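Oxidoreductase (Ralstonia eutropha, PDB 3HJ9) probably works as an FMN-dependent oxidoreductase of the nitroreductase family, binding flavin mononucleotide in a homodimer. Local coordinates at residues 42-55 with 169-183. Numbering follows the deposited sequence.
With FMN (flavin mononucleotide), chain C.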
ATOM      1  N   LEU A  42      -3.397  -5.078 -15.392  1.00 19.80           N
ATOM      2  CA  LEU A  42      -3.578  -4.808 -13.942  1.00 18.89           C
ATOM      3  C   LEU A  42      -4.544  -5.795 -13.309  1.00 18.01           C
ATOM      4  O   LEU A  42      -4.233  -6.341 -12.253  1.00 19.40           O
ATOM      5  CB  LEU A  42      -4.157  -3.382 -13.683  1.00 17.95           C
ATOM      6  CG  LEU A  42      -4.524  -3.044 -12.221  1.00 17.37           C
ATOM      7  CD1 LEU A  42      -3.277  -2.973 -11.380  1.00 15.97           C
ATOM      8  CD2 LEU A  42      -5.347  -1.775 -12.109  1.00 16.53           C
HETATM    9  N   MSE A  43      -5.708  -5.985 -13.944  1.00 18.24           N
HETATM   10  CA  MSE A  43      -6.736  -6.917 -13.445  1.00 18.60           C
HETATM   11  C   MSE A  43      -6.133  -8.314 -13.256  1.00 18.19           C
HETATM   12  O   MSE A  43      -6.340  -8.918 -12.205  1.00 17.96           O
HETATM   13  CB  MSE A  43      -7.992  -6.941 -14.316  1.00 20.10           C
HETATM   14  CG  MSE A  43      -8.764  -5.599 -14.343  1.00 21.69           C
HETATM   15 SE   MSE A  43      -9.372  -4.993 -12.589  0.75 22.44          SE
HETATM   16  CE  MSE A  43     -10.978  -6.100 -12.350  1.00 21.63           C
ATOM     17  N   GLY A  44      -5.335  -8.787 -14.224  1.00 16.63           N
ATOM     18  CA  GLY A  44      -4.611 -10.060 -14.064  1.00 15.94           C
ATOM     19  C   GLY A  44      -3.668 -10.094 -12.854  1.00 16.73           C
ATOM     20  O   GLY A  44      -3.614 -11.096 -12.123  1.00 16.57           O
ATOM     21  N   THR A  45      -2.927  -9.005 -12.634  1.00 16.31           N
ATOM     22  CA  THR A  45      -1.998  -8.946 -11.529  1.00 16.31           C
ATOM     23  C   THR A  45      -2.724  -8.949 -10.178  1.00 15.73           C
ATOM     24  O   THR A  45      -2.213  -9.537  -9.231  1.00 12.93           O
ATOM     25  CB  THR A  45      -1.000  -7.781 -11.602  1.00 17.04           C
ATOM     26  OG1 THR A  45      -1.670  -6.557 -11.341  1.00 17.61           O
ATOM     27  CG2 THR A  45      -0.255  -7.741 -12.955  1.00 17.75           C
ATOM     28  N   LEU A  46      -3.890  -8.306 -10.095  1.00 15.47           N
ATOM     29  CA  LEU A  46      -4.704  -8.326  -8.854  1.00 16.44           C
ATOM     30  C   LEU A  46      -5.198  -9.775  -8.498  1.00 16.80           C
ATOM     31  O   LEU A  46      -5.217 -10.172  -7.316  1.00 15.94           O
ATOM     32  CB  LEU A  46      -5.895  -7.364  -8.981  1.00 15.66           C
ATOM     33  CG  LEU A  46      -5.499  -5.879  -8.964  1.00 15.81           C
ATOM     34  CD1 LEU A  46      -6.628  -4.977  -9.420  1.00 14.10           C
ATOM     35  CD2 LEU A  46      -5.004  -5.455  -7.569  1.00 15.41           C
ATOM     36  N   TRP A  47      -5.588 -10.537  -9.527  1.00 15.36           N
ATOM     37  CA  TRP A  47      -5.986 -11.931  -9.347  1.00 15.74           C
ATOM     38  C   TRP A  47      -4.835 -12.799  -8.814  1.00 15.87           C
ATOM     39  O   TRP A  47      -5.079 -13.665  -8.006  1.00 14.77           O
ATOM     40  CB  TRP A  47      -6.531 -12.577 -10.638  1.00 16.28           C
ATOM     41  CG  TRP A  47      -7.944 -12.202 -10.930  1.00 17.27           C
ATOM     42  CD1 TRP A  47      -8.389 -11.338 -11.888  1.00 17.72           C
ATOM     43  CD2 TRP A  47      -9.101 -12.651 -10.232  1.00 17.92           C
ATOM     44  NE1 TRP A  47      -9.756 -11.231 -11.843  1.00 17.90           N
ATOM     45  CE2 TRP A  47     -10.226 -12.027 -10.836  1.00 17.74           C
ATOM     46  CE3 TRP A  47      -9.308 -13.536  -9.167  1.00 18.15           C
ATOM     47  CZ2 TRP A  47     -11.544 -12.254 -10.403  1.00 17.42           C
ATOM     48  CZ3 TRP A  47     -10.628 -13.759  -8.729  1.00 17.84           C
ATOM     49  CH2 TRP A  47     -11.724 -13.118  -9.352  1.00 17.80           C
ATOM     50  N   LEU A  48      -3.609 -12.537  -9.272  1.00 14.95           N
ATOM     51  CA  LEU A  48      -2.436 -13.337  -8.925  1.00 16.56           C
ATOM     52  C   LEU A  48      -1.618 -12.782  -7.765  1.00 15.81           C
ATOM     53  O   LEU A  48      -0.610 -13.390  -7.371  1.00 16.39           O
ATOM     54  CB  LEU A  48      -1.545 -13.503 -10.177  1.00 17.04           C
ATOM     55  CG  LEU A  48      -2.136 -14.209 -11.397  1.00 17.10           C
ATOM     56  CD1 LEU A  48      -1.214 -14.120 -12.646  1.00 16.25           C
ATOM     57  CD2 LEU A  48      -2.441 -15.656 -11.041  1.00 17.62           C
ATOM     58  N   ARG A  49      -2.050 -11.659  -7.184  1.00 15.80           N
ATOM     59  CA  ARG A  49      -1.313 -10.994  -6.082  1.00 15.58           C
ATOM     60  C   ARG A  49      -1.394 -11.926  -4.858  1.00 16.31           C
ATOM     61  O   ARG A  49      -2.483 -12.334  -4.451  1.00 15.84           O
ATOM     62  CB  ARG A  49      -1.892  -9.598  -5.831  1.00 15.59           C
ATOM     63  CG  ARG A  49      -0.965  -8.559  -5.135  1.00 17.04           C
ATOM     64  CD  ARG A  49      -0.520  -8.912  -3.732  1.00 16.86           C
ATOM     65  NE  ARG A  49      -1.632  -9.377  -2.899  1.00 17.02           N
ATOM     66  CZ  ARG A  49      -1.520 -10.084  -1.774  1.00 17.35           C
ATOM     67  NH1 ARG A  49      -0.336 -10.401  -1.256  1.00 17.20           N
ATOM     68  NH2 ARG A  49      -2.623 -10.480  -1.147  1.00 18.99           N
ATOM     69  N   LYS A  50      -0.228 -12.354  -4.366  1.00 17.88           N
ATOM     70  CA  LYS A  50      -0.115 -13.312  -3.257  1.00 18.01           C
ATOM     71  C   LYS A  50       1.256 -13.218  -2.605  1.00 17.67           C
ATOM     72  O   LYS A  50       2.169 -12.632  -3.183  1.00 16.44           O
ATOM     73  CB  LYS A  50      -0.300 -14.756  -3.768  1.00 20.03           C
ATOM     74  CG  LYS A  50       0.817 -15.261  -4.730  1.00 21.83           C
ATOM     75  CD  LYS A  50       0.646 -16.701  -5.186  1.00 24.92           C
ATOM     76  CE  LYS A  50       0.794 -17.705  -4.037  1.00 27.03           C
ATOM     77  NZ  LYS A  50       0.760 -19.141  -4.537  1.00 29.53           N
ATOM     78  N   SER A  51       1.408 -13.864  -1.449  1.00 18.20           N
ATOM     79  CA  SER A  51       2.690 -13.934  -0.746  1.00 17.43           C
ATOM     80  C   SER A  51       3.389 -15.282  -0.978  1.00 16.14           C
ATOM     81  O   SER A  51       2.774 -16.324  -0.954  1.00 14.52           O
ATOM     82  CB  SER A  51       2.541 -13.616   0.743  1.00 17.23           C
ATOM     83  OG  SER A  51       2.214 -12.249   0.902  1.00 17.98           O
ATOM     84  N   THR A  52       4.696 -15.227  -1.180  1.00 16.95           N
ATOM     85  CA  THR A  52       5.551 -16.398  -1.403  1.00 17.08           C
ATOM     86  C   THR A  52       6.648 -16.343  -0.365  1.00 18.03           C
ATOM     87  O   THR A  52       7.175 -15.253  -0.102  1.00 15.47           O
ATOM     88  CB  THR A  52       6.181 -16.327  -2.809  1.00 17.52           C
ATOM     89  OG1 THR A  52       5.126 -16.156  -3.758  1.00 15.11           O
ATOM     90  CG2 THR A  52       6.991 -17.635  -3.137  1.00 16.85           C
ATOM     91  N   ARG A  53       6.996 -17.505   0.207  1.00 17.50           N
ATOM     92  CA  ARG A  53       7.994 -17.594   1.277  1.00 18.76           C
ATOM     93  C   ARG A  53       9.189 -18.509   1.031  1.00 18.57           C
ATOM     94  O   ARG A  53      10.131 -18.458   1.801  1.00 20.07           O
ATOM     95  CB  ARG A  53       7.305 -17.949   2.610  1.00 18.98           C
ATOM     96  CG  ARG A  53       6.476 -16.818   3.176  1.00 19.50           C
ATOM     97  CD  ARG A  53       5.961 -17.067   4.618  1.00 19.94           C
ATOM     98  NE  ARG A  53       5.055 -15.964   5.001  1.00 20.64           N
ATOM     99  CZ  ARG A  53       3.781 -15.839   4.599  1.00 20.63           C
ATOM    100  NH1 ARG A  53       3.218 -16.730   3.779  1.00 20.41           N
ATOM    101  NH2 ARG A  53       3.047 -14.789   4.993  1.00 21.18           N
ATOM    102  N   GLU A  54       9.139 -19.337  -0.014  1.00 18.60           N
ATOM    103  CA  GLU A  54      10.241 -20.188  -0.433  1.00 18.12           C
ATOM    104  C   GLU A  54      10.617 -19.782  -1.875  1.00 17.41           C
ATOM    105  O   GLU A  54       9.772 -19.742  -2.763  1.00 16.57           O
ATOM    106  CB  GLU A  54       9.874 -21.658  -0.336  1.00 18.09           C
ATOM    107  CG  GLU A  54       9.809 -22.191   1.115  1.00 19.68           C
ATOM    108  N   PHE A  55      11.899 -19.524  -2.080  1.00 17.54           N
ATOM    109  CA  PHE A  55      12.421 -19.016  -3.335  1.00 18.64           C
ATOM    110  C   PHE A  55      13.560 -19.809  -3.944  1.00 18.36           C
ATOM    111  O   PHE A  55      14.284 -20.498  -3.246  1.00 17.97           O
ATOM    112  CB  PHE A  55      12.953 -17.611  -3.089  1.00 17.38           C
ATOM    113  CG  PHE A  55      11.956 -16.717  -2.505  1.00 18.01           C
ATOM    114  CD1 PHE A  55      11.124 -15.961  -3.320  1.00 18.43           C
ATOM    115  CD2 PHE A  55      11.807 -16.634  -1.112  1.00 18.87           C
ATOM    116  CE1 PHE A  55      10.169 -15.117  -2.751  1.00 18.85           C
ATOM    117  CE2 PHE A  55      10.873 -15.798  -0.544  1.00 18.36           C
ATOM    118  CZ  PHE A  55      10.041 -15.041  -1.370  1.00 18.18           C
ATOM    119  N   GLU A 169       3.023  -2.586  -2.357  1.00 20.44           N
ATOM    120  CA  GLU A 169       1.930  -3.148  -3.175  1.00 19.61           C
ATOM    121  C   GLU A 169       2.250  -3.071  -4.672  1.00 20.06           C
ATOM    122  O   GLU A 169       1.968  -4.012  -5.415  1.00 20.90           O
ATOM    123  CB  GLU A 169       0.578  -2.497  -2.856  1.00 19.88           C
ATOM    124  CG  GLU A 169      -0.611  -3.146  -3.528  1.00 19.80           C
ATOM    125  CD  GLU A 169      -0.857  -4.603  -3.134  1.00 21.69           C
ATOM    126  OE1 GLU A 169      -0.131  -5.148  -2.266  1.00 21.36           O
ATOM    127  OE2 GLU A 169      -1.809  -5.209  -3.704  1.00 22.58           O
ATOM    128  N   ASN A 170       2.823  -1.946  -5.116  1.00 18.48           N
ATOM    129  CA  ASN A 170       3.304  -1.841  -6.485  1.00 17.02           C
ATOM    130  C   ASN A 170       4.282  -2.990  -6.785  1.00 17.48           C
ATOM    131  O   ASN A 170       4.224  -3.573  -7.862  1.00 19.08           O
ATOM    132  CB  ASN A 170       4.027  -0.512  -6.749  1.00 14.66           C
ATOM    133  CG  ASN A 170       3.092   0.677  -6.821  1.00 15.14           C
ATOM    134  OD1 ASN A 170       1.869   0.525  -6.776  1.00 13.52           O
ATOM    135  ND2 ASN A 170       3.674   1.885  -6.907  1.00 13.12           N
ATOM    136  N   ALA A 171       5.171  -3.285  -5.838  1.00 18.69           N
ATOM    137  CA  ALA A 171       6.188  -4.376  -5.995  1.00 18.75           C
ATOM    138  C   ALA A 171       5.533  -5.752  -6.097  1.00 17.84           C
ATOM    139  O   ALA A 171       5.956  -6.599  -6.916  1.00 21.23           O
ATOM    140  CB  ALA A 171       7.239  -4.342  -4.838  1.00 18.62           C
ATOM    141  N   TYR A 172       4.554  -6.007  -5.223  1.00 17.85           N
ATOM    142  CA  TYR A 172       3.738  -7.245  -5.294  1.00 17.41           C
ATOM    143  C   TYR A 172       3.102  -7.485  -6.651  1.00 15.95           C
ATOM    144  O   TYR A 172       3.202  -8.581  -7.207  1.00 16.77           O
ATOM    145  CB  TYR A 172       2.603  -7.229  -4.272  1.00 18.33           C
ATOM    146  CG  TYR A 172       2.826  -7.910  -2.954  1.00 17.90           C
ATOM    147  CD1 TYR A 172       2.949  -9.297  -2.875  1.00 19.14           C
ATOM    148  CD2 TYR A 172       2.793  -7.181  -1.753  1.00 18.49           C
ATOM    149  CE1 TYR A 172       3.082  -9.950  -1.593  1.00 19.18           C
ATOM    150  CE2 TYR A 172       2.905  -7.825  -0.502  1.00 17.19           C
ATOM    151  CZ  TYR A 172       3.050  -9.176  -0.422  1.00 17.45           C
ATOM    152  OH  TYR A 172       3.148  -9.746   0.827  1.00 17.17           O
ATOM    153  N   LEU A 173       2.439  -6.443  -7.151  1.00 15.32           N
ATOM    154  CA  LEU A 173       1.758  -6.460  -8.443  1.00 15.62           C
ATOM    155  C   LEU A 173       2.761  -6.658  -9.590  1.00 15.67           C
ATOM    156  O   LEU A 173       2.510  -7.480 -10.500  1.00 16.58           O
ATOM    157  CB  LEU A 173       0.871  -5.201  -8.643  1.00 15.41           C
ATOM    158  CG  LEU A 173      -0.343  -5.103  -7.691  1.00 15.65           C
ATOM    159  CD1 LEU A 173      -1.029  -3.734  -7.758  1.00 14.97           C
ATOM    160  CD2 LEU A 173      -1.361  -6.253  -7.911  1.00 14.08           C
ATOM    161  N   TYR A 174       3.911  -5.972  -9.515  1.00 16.48           N
ATOM    162  CA  TYR A 174       4.982  -6.195 -10.501  1.00 17.28           C
ATOM    163  C   TYR A 174       5.428  -7.675 -10.460  1.00 16.77           C
ATOM    164  O   TYR A 174       5.508  -8.330 -11.509  1.00 15.79           O
ATOM    165  CB  TYR A 174       6.171  -5.219 -10.356  1.00 17.41           C
ATOM    166  CG  TYR A 174       7.210  -5.575 -11.342  1.00 18.69           C
ATOM    167  CD1 TYR A 174       7.094  -5.185 -12.681  1.00 19.78           C
ATOM    168  CD2 TYR A 174       8.254  -6.434 -10.988  1.00 20.47           C
ATOM    169  CE1 TYR A 174       8.039  -5.611 -13.632  1.00 20.11           C
ATOM    170  CE2 TYR A 174       9.196  -6.867 -11.934  1.00 20.55           C
ATOM    171  CZ  TYR A 174       9.093  -6.442 -13.237  1.00 20.46           C
ATOM    172  OH  TYR A 174      10.024  -6.902 -14.139  1.00 21.43           O
ATOM    173  N   CYS A 175       5.643  -8.206  -9.261  1.00 16.42           N
ATOM    174  CA  CYS A 175       6.071  -9.603  -9.121  1.00 18.03           C
ATOM    175  C   CYS A 175       5.086 -10.574  -9.767  1.00 18.41           C
ATOM    176  O   CYS A 175       5.506 -11.497 -10.501  1.00 19.03           O
ATOM    177  CB  CYS A 175       6.359  -9.955  -7.664  1.00 18.97           C
ATOM    178  SG  CYS A 175       7.861  -9.126  -7.116  1.00 21.56           S
ATOM    179  N   ALA A 176       3.794 -10.304  -9.564  1.00 17.68           N
ATOM    180  CA  ALA A 176       2.710 -11.092 -10.161  1.00 18.27           C
ATOM    181  C   ALA A 176       2.752 -10.982 -11.685  1.00 17.71           C
ATOM    182  O   ALA A 176       2.601 -11.993 -12.361  1.00 17.11           O
ATOM    183  CB  ALA A 176       1.330 -10.664  -9.619  1.00 16.98           C
ATOM    184  N   SER A 177       2.951  -9.767 -12.219  1.00 19.50           N
ATOM    185  CA  SER A 177       3.061  -9.586 -13.687  1.00 20.20           C
ATOM    186  C   SER A 177       4.248 -10.325 -14.302  1.00 19.62           C
ATOM    187  O   SER A 177       4.141 -10.778 -15.406  1.00 21.98           O
ATOM    188  CB  SER A 177       3.210  -8.112 -14.094  1.00 20.76           C
ATOM    189  OG  SER A 177       4.528  -7.614 -13.824  1.00 22.36           O
ATOM    190  N   ALA A 178       5.374 -10.391 -13.586  1.00 19.65           N
ATOM    191  CA  ALA A 178       6.650 -10.977 -14.068  1.00 19.55           C
ATOM    192  C   ALA A 178       6.959 -12.420 -13.625  1.00 20.73           C
ATOM    193  O   ALA A 178       8.078 -12.914 -13.872  1.00 22.57           O
ATOM    194  CB  ALA A 178       7.808 -10.069 -13.638  1.00 18.55           C
ATOM    195  N   GLY A 179       6.016 -13.087 -12.964  1.00 20.04           N
ATOM    196  CA  GLY A 179       6.235 -14.462 -12.511  1.00 19.93           C
ATOM    197  C   GLY A 179       7.200 -14.618 -11.342  1.00 19.57           C
ATOM    198  O   GLY A 179       7.864 -15.651 -11.223  1.00 18.59           O
ATOM    199  N   LEU A 180       7.264 -13.613 -10.474  1.00 18.39           N
ATOM    200  CA  LEU A 180       8.143 -13.622  -9.317  1.00 20.52           C
ATOM    201  C   LEU A 180       7.304 -13.726  -8.034  1.00 21.33           C
ATOM    202  O   LEU A 180       6.134 -13.342  -8.003  1.00 21.94           O
ATOM    203  CB  LEU A 180       8.968 -12.328  -9.266  1.00 21.37           C
ATOM    204  CG  LEU A 180      10.022 -12.045 -10.337  1.00 22.35           C
ATOM    205  CD1 LEU A 180      10.607 -10.629 -10.161  1.00 21.64           C
ATOM    206  CD2 LEU A 180      11.140 -13.113 -10.266  1.00 22.30           C
ATOM    207  N   GLY A 181       7.918 -14.259  -6.985  1.00 20.96           N
ATOM    208  CA  GLY A 181       7.325 -14.316  -5.657  1.00 19.75           C
ATOM    209  C   GLY A 181       7.753 -13.088  -4.866  1.00 20.20           C
ATOM    210  O   GLY A 181       8.825 -12.496  -5.133  1.00 21.27           O
ATOM    211  N   ALA A 182       6.927 -12.716  -3.884  1.00 19.57           N
ATOM    212  CA  ALA A 182       7.184 -11.617  -2.970  1.00 18.50           C
ATOM    213  C   ALA A 182       6.476 -11.849  -1.611  1.00 18.81           C
ATOM    214  O   ALA A 182       5.464 -12.560  -1.561  1.00 16.22           O
ATOM    215  CB  ALA A 182       6.726 -10.255  -3.603  1.00 16.87           C
ATOM    216  N   VAL A 183       7.023 -11.279  -0.528  1.00 17.51           N
ATOM    217  CA  VAL A 183       6.337 -11.283   0.796  1.00 17.84           C
ATOM    218  C   VAL A 183       6.801 -10.055   1.560  1.00 19.49           C
ATOM    219  O   VAL A 183       8.019  -9.846   1.700  1.00 18.43           O
ATOM    220  CB  VAL A 183       6.516 -12.591   1.582  1.00 17.46           C
ATOM    221  CG1 VAL A 183       7.979 -12.854   1.903  1.00 17.16           C
ATOM    222  CG2 VAL A 183       5.650 -12.597   2.906  1.00 15.32           C
TER
HETATM  223  N1  FMN C 300       4.503 -12.212   6.419  1.00 21.46           N
HETATM  224  C2  FMN C 300       5.592 -12.778   7.055  1.00 23.43           C
HETATM  225  O2  FMN C 300       5.940 -13.931   6.784  1.00 24.15           O
HETATM  226  N3  FMN C 300       6.302 -12.026   7.987  1.00 24.40           N
HETATM  227  C4  FMN C 300       5.906 -10.735   8.315  1.00 23.34           C
HETATM  228  O4  FMN C 300       6.574 -10.112   9.152  1.00 23.41           O
HETATM  229  C4A FMN C 300       4.797 -10.163   7.671  1.00 22.28           C
HETATM  230  N5  FMN C 300       4.388  -8.876   7.965  1.00 22.79           N
HETATM  231  C5A FMN C 300       3.341  -8.289   7.273  1.00 23.11           C
HETATM  232  C6  FMN C 300       3.006  -6.979   7.594  1.00 23.28           C
HETATM  233  C7  FMN C 300       1.939  -6.351   6.934  1.00 23.42           C
HETATM  234  C7M FMN C 300       1.581  -4.934   7.287  1.00 23.65           C
HETATM  235  C8  FMN C 300       1.195  -7.041   5.969  1.00 23.29           C
HETATM  236  C8M FMN C 300       0.040  -6.373   5.285  1.00 21.55           C
HETATM  237  C9  FMN C 300       1.522  -8.374   5.657  1.00 22.58           C
HETATM  238  C9A FMN C 300       2.602  -9.018   6.306  1.00 22.01           C
HETATM  239  N10 FMN C 300       3.003 -10.327   6.030  1.00 22.52           N
HETATM  240  C10 FMN C 300       4.087 -10.909   6.715  1.00 22.69           C
HETATM  241  C1' FMN C 300       2.345 -11.155   4.962  1.00 23.00           C
HETATM  242  C2' FMN C 300       1.069 -11.822   5.401  1.00 24.34           C
HETATM  243  O2' FMN C 300       1.341 -12.888   6.289  1.00 23.54           O
HETATM  244  C3' FMN C 300       0.349 -12.305   4.150  1.00 25.31           C
HETATM  245  O3' FMN C 300      -0.101 -11.163   3.451  1.00 26.58           O
HETATM  246  C4' FMN C 300      -0.823 -13.217   4.560  1.00 25.85           C
HETATM  247  O4' FMN C 300      -0.255 -14.488   4.858  1.00 26.29           O
HETATM  248  C5' FMN C 300      -1.899 -13.350   3.493  1.00 25.83           C
HETATM  249  O5' FMN C 300      -1.287 -13.978   2.368  1.00 26.25           O
HETATM  250  P   FMN C 300      -1.350 -13.280   0.935  1.00 27.45           P
HETATM  251  O1P FMN C 300      -2.713 -12.733   0.602  1.00 25.02           O
HETATM  252  O2P FMN C 300      -0.364 -12.126   0.934  1.00 25.37           O
HETATM  253  O3P FMN C 300      -0.958 -14.337  -0.097  1.00 25.80           O
HETATM  254  O   HOH W   1       4.201 -13.855  -4.287  1.00 13.13           O
HETATM  255  O   HOH W   2       2.147 -10.878  -6.074  1.00 18.87           O
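Y172 presents one ring face to R49 and its hydroxyl to S51, beside the FMN phosphate. The R49 guanidinium stands almost perpendicular to the ring (87°), its CZ 4.7 Å from the Y172 ring centroid in a cation-pi contact over the ring face, with NH1 toward the rim. With CG anti to the backbone N (chi1 -157°) and bends at chi2 and chi3, the R49 chain folds back across the ring, bringing CD 3.6 Å from Y172 CG. From there NH1 donates almost straight (169°) to FMN O2P and NH2 to O1P. Y172 OH donates to S51 OG (2.7 Å), which in turn bonds FMN O2P; S51 N donates to FMN O3P. Y172 OH also meets V184 N, so the tyrosine ties helix 156-177 to strand 181-185. This is the phosphate end of an FMN site that lies at the dimer interface, as in the nitroreductase fold; R77 of the second subunit, D130 and W187 N also bond the FMN. T52 N donates to A182 O (2.8 Å), while a water joins K50 O, T52 OG1 and A182 N. V183 CG2 lies over one face of the R53 guanidinium and 3.7 Å from FMN N1; R53 NE reaches FMN O2 nearly straight. L173 CD2 touches R49 CG (3.6 Å) and L46 CD2, and A176 CB packs against T45 O where helices 42-48 and 169-177 cross nearly at right angles. T45 OG1 bonds back to L42 O, and T45 CG2 rests 3.7 Å from S177 CB. R49 NE and NH2 are further held by T84 O and R83 O of the second subunit, whose L173 packs on L173.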